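Local coordinates for protein arginyl-trna synthetase (Thermus thermophilus, PDB 1IQ0) that probably attaches L-arginine to tRNA(Arg) at the expense of ATP, as a monomeric class I aminoacyl-tRNA synthetase, at residues 124-129 against 228-233; 437-442 against 585-590. All blocks are in the same frame, centred on the assembly; numbering follows the deposited sequence.

Contact 1 of 2, residues 124-129 against 228-233; sequences RNIALG and HALNAR
I126 reaches from helix 120-138 to the turn that follows helix 213-229, and its two branches divide the work. The CG2 methyl meets the CB of A232 at 3.5 Å, methyl against methyl, while the longer branch carries CD1 to within 3.7 Å of L230 CD1. With CG1 beside the backbone N, chi2 (-177°) sets CD1 anti to CA and on the same side of the side chain as CG2, and the two methyls lie near each other, both facing the 228-233 segment. L230 lies at about a right angle to I126; its CD1 is turned to the helix and also comes within 4.1 Å of I126 CG2, so L230 CD1 lies near both methyls of I126. The CB of A232 points toward the helix as well, and the CA atoms of I126 and A232 are 6.8 Å apart.

L230 and A232, on either side of N231 in sequence, both point CB toward the helix, and the turn at N231 lies between them. N231, with positive phi (61°), is the residue at which helix 213-229 ends in a Schellman motif, and N231 N is bonded to H228 O at 2.9 Å within the segment. The chain then runs on toward strand 236-239 of the catalytic domain's mixed sheet. Helix 120-138 itself opens within the HIGH region of this class I fold, and I126 stands one turn beyond that motif, with L118 of the motif also touching its side chain.

Other parts of the chain complete the surroundings: L230 packs on V405 and L409 of helix 405-423, and T110 and Y234 touch I126. Polar links run alongside the apolar pairs, with R233 NH1 in a salt bridge to D130 OD1 and N231 O accepting a hydrogen bond from R134 NH2, both partners lying farther along helix 120-138.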
ATOM      1  N   ARG A 124      -7.056  -7.288  -2.879  1.00 19.51           N
ATOM      2  CA  ARG A 124      -5.851  -6.580  -3.272  1.00 20.52           C
ATOM      3  C   ARG A 124      -5.940  -5.082  -2.960  1.00 16.48           C
ATOM      4  O   ARG A 124      -4.967  -4.482  -2.493  1.00 18.25           O
ATOM      5  CB  ARG A 124      -5.560  -6.782  -4.763  1.00 30.32           C
ATOM      6  CG  ARG A 124      -4.469  -5.851  -5.260  1.00 33.28           C
ATOM      7  CD  ARG A 124      -3.265  -6.549  -5.848  1.00 27.94           C
ATOM      8  NE  ARG A 124      -3.491  -7.016  -7.206  1.00 30.48           N
ATOM      9  CZ  ARG A 124      -2.523  -7.265  -8.086  1.00 26.88           C
ATOM     10  NH1 ARG A 124      -1.254  -7.083  -7.764  1.00 28.76           N
ATOM     11  NH2 ARG A 124      -2.828  -7.726  -9.289  1.00 25.65           N
ATOM     12  N   ASN A 125      -7.107  -4.494  -3.217  1.00 22.32           N
ATOM     13  CA  ASN A 125      -7.334  -3.071  -2.974  1.00 20.26           C
ATOM     14  C   ASN A 125      -6.983  -2.742  -1.533  1.00 19.60           C
ATOM     15  O   ASN A 125      -6.171  -1.861  -1.267  1.00 18.80           O
ATOM     16  CB  ASN A 125      -8.807  -2.720  -3.243  1.00 20.74           C
ATOM     17  CG  ASN A 125      -9.110  -1.236  -3.066  1.00 22.02           C
ATOM     18  OD1 ASN A 125      -9.658  -0.590  -3.968  1.00 27.63           O
ATOM     19  ND2 ASN A 125      -8.760  -0.689  -1.905  1.00 14.40           N
ATOM     20  N   ILE A 126      -7.607  -3.463  -0.610  1.00 19.38           N
ATOM     21  CA  ILE A 126      -7.395  -3.260   0.814  1.00 21.14           C
ATOM     22  C   ILE A 126      -5.941  -3.505   1.223  1.00 22.41           C
ATOM     23  O   ILE A 126      -5.336  -2.682   1.914  1.00 24.36           O
ATOM     24  CB  ILE A 126      -8.325  -4.192   1.633  1.00 19.73           C
ATOM     25  CG1 ILE A 126      -9.783  -3.921   1.248  1.00 18.76           C
ATOM     26  CG2 ILE A 126      -8.111  -3.972   3.130  1.00 17.75           C
ATOM     27  CD1 ILE A 126     -10.799  -4.725   2.029  1.00 19.68           C
ATOM     28  N   ALA A 127      -5.384  -4.632   0.786  1.00 21.42           N
ATOM     29  CA  ALA A 127      -4.007  -4.984   1.121  1.00 21.85           C
ATOM     30  C   ALA A 127      -3.005  -3.944   0.624  1.00 20.53           C
ATOM     31  O   ALA A 127      -2.132  -3.512   1.374  1.00 21.77           O
ATOM     32  CB  ALA A 127      -3.660  -6.367   0.544  1.00 18.28           C
ATOM     33  N   LEU A 128      -3.140  -3.550  -0.639  1.00 20.01           N
ATOM     34  CA  LEU A 128      -2.256  -2.568  -1.265  1.00 19.48           C
ATOM     35  C   LEU A 128      -2.377  -1.192  -0.608  1.00 20.95           C
ATOM     36  O   LEU A 128      -1.371  -0.540  -0.311  1.00 21.02           O
ATOM     37  CB  LEU A 128      -2.602  -2.422  -2.749  1.00 19.30           C
ATOM     38  CG  LEU A 128      -1.498  -2.546  -3.800  1.00 29.40           C
ATOM     39  CD1 LEU A 128      -2.097  -2.190  -5.154  1.00 26.65           C
ATOM     40  CD2 LEU A 128      -0.312  -1.637  -3.474  1.00 23.09           C
ATOM     41  N   GLY A 129      -3.617  -0.755  -0.402  1.00 25.14           N
ATOM     42  CA  GLY A 129      -3.859   0.543   0.201  1.00 22.70           C
ATOM     43  C   GLY A 129      -3.363   0.660   1.628  1.00 23.62           C
ATOM     44  O   GLY A 129      -2.703   1.640   1.987  1.00 23.81           O
ATOM     45  N   HIS A 228     -11.553  -5.246   9.132  1.00 22.69           N
ATOM     46  CA  HIS A 228     -10.837  -5.386  10.391  1.00 21.43           C
ATOM     47  C   HIS A 228     -10.027  -6.687  10.425  1.00 23.15           C
ATOM     48  O   HIS A 228      -8.875  -6.693  10.853  1.00 23.89           O
ATOM     49  CB  HIS A 228     -11.827  -5.370  11.559  1.00 28.79           C
ATOM     50  CG  HIS A 228     -11.173  -5.494  12.899  1.00 33.26           C
ATOM     51  ND1 HIS A 228     -10.435  -4.474  13.466  1.00 34.87           N
ATOM     52  CD2 HIS A 228     -11.108  -6.533  13.767  1.00 29.99           C
ATOM     53  CE1 HIS A 228      -9.943  -4.881  14.622  1.00 34.31           C
ATOM     54  NE2 HIS A 228     -10.336  -6.126  14.828  1.00 31.19           N
ATOM     55  N   ALA A 229     -10.626  -7.782   9.968  1.00 23.81           N
ATOM     56  CA  ALA A 229      -9.940  -9.073   9.966  1.00 25.06           C
ATOM     57  C   ALA A 229      -8.771  -9.070   8.993  1.00 28.46           C
ATOM     58  O   ALA A 229      -7.868  -9.893   9.105  1.00 26.98           O
ATOM     59  CB  ALA A 229     -10.912 -10.193   9.604  1.00 16.70           C
ATOM     60  N   LEU A 230      -8.791  -8.153   8.027  1.00 21.11           N
ATOM     61  CA  LEU A 230      -7.702  -8.065   7.062  1.00 18.54           C
ATOM     62  C   LEU A 230      -6.597  -7.168   7.602  1.00 17.63           C
ATOM     63  O   LEU A 230      -5.608  -6.917   6.927  1.00 18.55           O
ATOM     64  CB  LEU A 230      -8.213  -7.521   5.728  1.00 26.12           C
ATOM     65  CG  LEU A 230      -9.069  -8.488   4.909  1.00 25.94           C
ATOM     66  CD1 LEU A 230      -9.629  -7.767   3.689  1.00 22.19           C
ATOM     67  CD2 LEU A 230      -8.224  -9.689   4.484  1.00 25.54           C
ATOM     68  N   ASN A 231      -6.786  -6.695   8.828  1.00 21.33           N
ATOM     69  CA  ASN A 231      -5.836  -5.824   9.516  1.00 21.92           C
ATOM     70  C   ASN A 231      -5.598  -4.495   8.789  1.00 24.76           C
ATOM     71  O   ASN A 231      -4.480  -3.987   8.738  1.00 24.94           O
ATOM     72  CB  ASN A 231      -4.511  -6.568   9.753  1.00 19.65           C
ATOM     73  CG  ASN A 231      -3.590  -5.830  10.727  1.00 23.21           C
ATOM     74  OD1 ASN A 231      -4.048  -5.197  11.685  1.00 24.23           O
ATOM     75  ND2 ASN A 231      -2.286  -5.923  10.491  1.00 24.45           N
ATOM     76  N   ALA A 232      -6.672  -3.944   8.230  1.00 21.20           N
ATOM     77  CA  ALA A 232      -6.633  -2.660   7.525  1.00 22.76           C
ATOM     78  C   ALA A 232      -7.008  -1.566   8.529  1.00 22.26           C
ATOM     79  O   ALA A 232      -7.781  -1.815   9.454  1.00 21.19           O
ATOM     80  CB  ALA A 232      -7.630  -2.671   6.372  1.00 21.00           C
ATOM     81  N   ARG A 233      -6.470  -0.363   8.353  1.00 28.26           N
ATOM     82  CA  ARG A 233      -6.772   0.738   9.273  1.00 29.89           C
ATOM     83  C   ARG A 233      -7.479   1.892   8.555  1.00 27.99           C
ATOM     84  O   ARG A 233      -7.201   2.161   7.393  1.00 22.49           O
ATOM     85  CB  ARG A 233      -5.484   1.269   9.918  1.00 46.15           C
ATOM     86  CG  ARG A 233      -4.420   0.209  10.193  1.00 54.52           C
ATOM     87  CD  ARG A 233      -3.204   0.775  10.939  1.00 54.57           C
ATOM     88  NE  ARG A 233      -2.758   2.075  10.433  1.00 62.76           N
ATOM     89  CZ  ARG A 233      -2.493   2.345   9.157  1.00 66.03           C
ATOM     90  NH1 ARG A 233      -2.626   1.405   8.233  1.00 64.27           N
ATOM     91  NH2 ARG A 233      -2.099   3.564   8.801  1.00 63.02           N
TER

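Contact 2 of 2, residues 437-442 against 585-590; sequences VALGAI and GIPAPE
L439 lays its CD2 methyl against CD of the P587 ring at 3.7 Å, with P587 CG at 4.2 Å from the same methyl, and the two side chains meet at a slant. The leucine reaches the proline because CG stands anti to the backbone N (chi1 178°), which carries the branch off the helix toward the loop. CG of L439 is itself 4.2 Å from P587 CD, and CD2 also lies 4.1 Å from the carbonyl oxygen of G585, so this one methyl spans the start of the loop from G585 to P587.

I586, between those two residues, makes its contact with the backbone of the helix. Its CG2 methyl rests 3.6 Å from the CA of G440, and its CD1 reaches 3.9 Å from G440 O. G440 has no side chain, and its CA is met directly by CG2, with the CA atoms of G440 and I586 only 5.0 Å apart.

G585, with positive phi (69°), is the C-prime residue of the Schellman motif that ends helix 562-583, where I586 N bonds back to L581 O and G585 N to D582 O. The chain beyond it is an irregular tail close to the C terminus. Helix 430-448 lies in the range of the catalytic domain and the tail in that of the DALR anticodon-binding domain, so the contact joins these two parts of the synthetase. Q474 of helix 470-487 gives a hydrogen bond to P587 O and also touches I586, and M436 packs against P587.

Between the two segments the chemistry is apolar, hydrocarbon meeting hydrocarbon or backbone in a buried setting, which implies that their association depends on close fit, with I586 CG2 seated on G440 CA, while polar tethering of the loop comes from other residues.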
ATOM      1  N   VAL A 437      -0.930 -16.767  10.610  1.00 26.13           N
ATOM      2  CA  VAL A 437      -0.379 -17.387   9.412  1.00 25.49           C
ATOM      3  C   VAL A 437      -1.284 -17.174   8.197  1.00 26.82           C
ATOM      4  O   VAL A 437      -0.802 -16.859   7.108  1.00 27.39           O
ATOM      5  CB  VAL A 437      -0.149 -18.897   9.634  1.00 28.05           C
ATOM      6  CG1 VAL A 437       0.353 -19.548   8.362  1.00 22.05           C
ATOM      7  CG2 VAL A 437       0.858 -19.095  10.759  1.00 28.35           C
ATOM      8  N   ALA A 438      -2.591 -17.341   8.383  1.00 24.47           N
ATOM      9  CA  ALA A 438      -3.543 -17.153   7.291  1.00 22.03           C
ATOM     10  C   ALA A 438      -3.527 -15.693   6.833  1.00 19.28           C
ATOM     11  O   ALA A 438      -3.519 -15.413   5.635  1.00 22.57           O
ATOM     12  CB  ALA A 438      -4.948 -17.546   7.742  1.00 23.75           C
ATOM     13  N   LEU A 439      -3.517 -14.773   7.797  1.00 21.47           N
ATOM     14  CA  LEU A 439      -3.493 -13.341   7.505  1.00 24.54           C
ATOM     15  C   LEU A 439      -2.206 -12.963   6.779  1.00 25.44           C
ATOM     16  O   LEU A 439      -2.218 -12.155   5.844  1.00 25.64           O
ATOM     17  CB  LEU A 439      -3.599 -12.528   8.805  1.00 29.91           C
ATOM     18  CG  LEU A 439      -3.543 -11.002   8.656  1.00 27.44           C
ATOM     19  CD1 LEU A 439      -4.714 -10.527   7.804  1.00 27.16           C
ATOM     20  CD2 LEU A 439      -3.582 -10.348  10.026  1.00 24.12           C
ATOM     21  N   GLY A 440      -1.097 -13.554   7.223  1.00 25.14           N
ATOM     22  CA  GLY A 440       0.196 -13.283   6.615  1.00 21.47           C
ATOM     23  C   GLY A 440       0.268 -13.797   5.192  1.00 21.78           C
ATOM     24  O   GLY A 440       0.851 -13.158   4.312  1.00 22.06           O
ATOM     25  N   ALA A 441      -0.321 -14.966   4.959  1.00 20.40           N
ATOM     26  CA  ALA A 441      -0.325 -15.556   3.630  1.00 22.20           C
ATOM     27  C   ALA A 441      -1.105 -14.651   2.677  1.00 24.78           C
ATOM     28  O   ALA A 441      -0.658 -14.354   1.571  1.00 27.73           O
ATOM     29  CB  ALA A 441      -0.964 -16.930   3.681  1.00 16.74           C
ATOM     30  N   ILE A 442      -2.273 -14.212   3.128  1.00 21.79           N
ATOM     31  CA  ILE A 442      -3.138 -13.349   2.333  1.00 22.78           C
ATOM     32  C   ILE A 442      -2.560 -11.949   2.097  1.00 21.96           C
ATOM     33  O   ILE A 442      -2.432 -11.513   0.946  1.00 23.82           O
ATOM     34  CB  ILE A 442      -4.540 -13.255   2.997  1.00 24.50           C
ATOM     35  CG1 ILE A 442      -5.201 -14.636   2.947  1.00 23.94           C
ATOM     36  CG2 ILE A 442      -5.402 -12.202   2.285  1.00 23.41           C
ATOM     37  CD1 ILE A 442      -6.491 -14.742   3.727  1.00 19.63           C
ATOM     38  N   GLY A 585       1.096  -5.022   7.065  1.00 14.78           N
ATOM     39  CA  GLY A 585      -0.044  -5.489   7.839  1.00 17.89           C
ATOM     40  C   GLY A 585       0.037  -6.942   8.276  1.00 22.17           C
ATOM     41  O   GLY A 585      -0.976  -7.555   8.602  1.00 19.60           O
ATOM     42  N   ILE A 586       1.247  -7.491   8.303  1.00 21.87           N
ATOM     43  CA  ILE A 586       1.435  -8.885   8.676  1.00 20.72           C
ATOM     44  C   ILE A 586       2.013  -9.057  10.085  1.00 20.84           C
ATOM     45  O   ILE A 586       3.029  -8.460  10.426  1.00 22.11           O
ATOM     46  CB  ILE A 586       2.359  -9.579   7.650  1.00 22.88           C
ATOM     47  CG1 ILE A 586       1.721  -9.493   6.258  1.00 18.43           C
ATOM     48  CG2 ILE A 586       2.609 -11.030   8.055  1.00 23.45           C
ATOM     49  CD1 ILE A 586       2.649  -9.846   5.128  1.00 16.82           C
ATOM     50  N   PRO A 587       1.352  -9.861  10.931  1.00 23.42           N
ATOM     51  CA  PRO A 587       1.862 -10.072  12.288  1.00 22.71           C
ATOM     52  C   PRO A 587       3.110 -10.969  12.272  1.00 21.68           C
ATOM     53  O   PRO A 587       3.331 -11.721  11.321  1.00 20.99           O
ATOM     54  CB  PRO A 587       0.672 -10.706  13.005  1.00 29.80           C
ATOM     55  CG  PRO A 587      -0.022 -11.451  11.904  1.00 29.38           C
ATOM     56  CD  PRO A 587       0.020 -10.468  10.767  1.00 31.12           C
ATOM     57  N   ALA A 588       3.927 -10.874  13.317  1.00 28.25           N
ATOM     58  CA  ALA A 588       5.161 -11.650  13.399  1.00 30.58           C
ATOM     59  C   ALA A 588       5.164 -12.631  14.564  1.00 33.76           C
ATOM     60  O   ALA A 588       5.614 -12.301  15.655  1.00 34.55           O
ATOM     61  CB  ALA A 588       6.349 -10.710  13.519  1.00 24.67           C
ATOM     62  N   PRO A 589       4.668 -13.858  14.337  1.00 34.53           N
ATOM     63  CA  PRO A 589       4.603 -14.910  15.358  1.00 37.32           C
ATOM     64  C   PRO A 589       5.980 -15.207  15.949  1.00 40.65           C
ATOM     65  O   PRO A 589       6.952 -15.368  15.212  1.00 41.55           O
ATOM     66  CB  PRO A 589       4.053 -16.109  14.586  1.00 42.37           C
ATOM     67  CG  PRO A 589       3.272 -15.485  13.476  1.00 41.70           C
ATOM     68  CD  PRO A 589       4.161 -14.355  13.046  1.00 40.40           C
ATOM     69  N   GLU A 590       6.062 -15.271  17.274  1.00 50.24           N
ATOM     70  CA  GLU A 590       7.330 -15.562  17.940  1.00 51.34           C
ATOM     71  C   GLU A 590       7.563 -17.067  17.957  1.00 50.81           C
ATOM     72  O   GLU A 590       8.698 -17.533  17.847  1.00 50.85           O
ATOM     73  CB  GLU A 590       7.323 -15.045  19.380  1.00 46.76           C
ATOM     74  CG  GLU A 590       7.038 -13.562  19.524  1.00 51.43           C
ATOM     75  CD  GLU A 590       7.226 -13.073  20.949  1.00 54.84           C
ATOM     76  OE1 GLU A 590       6.898 -13.830  21.885  1.00 57.68           O
ATOM     77  OE2 GLU A 590       7.693 -11.928  21.135  1.00 57.72           O
TER

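How the contacts relate
Contact 1 and contact 2 follow one another along the chain, yet their centres lie only 13 Å apart and they touch directly. N231, from the turn of 228-233, probably gives a hydrogen bond from ND2 to the O of G585 at 2.8 Å, tying two helix-ending Schellman turns together. L439 adds packing: its CD1 lies against A229 O at 3.5 Å, and its CD2 against N231 CB at 3.9 Å. The 228-233 turn thus faces helix 120-138, which begins in the HIGH region, through contact 1 and meets both segments of contact 2, linking catalytic-domain packing to the anticodon-binding domain's C-terminal tail.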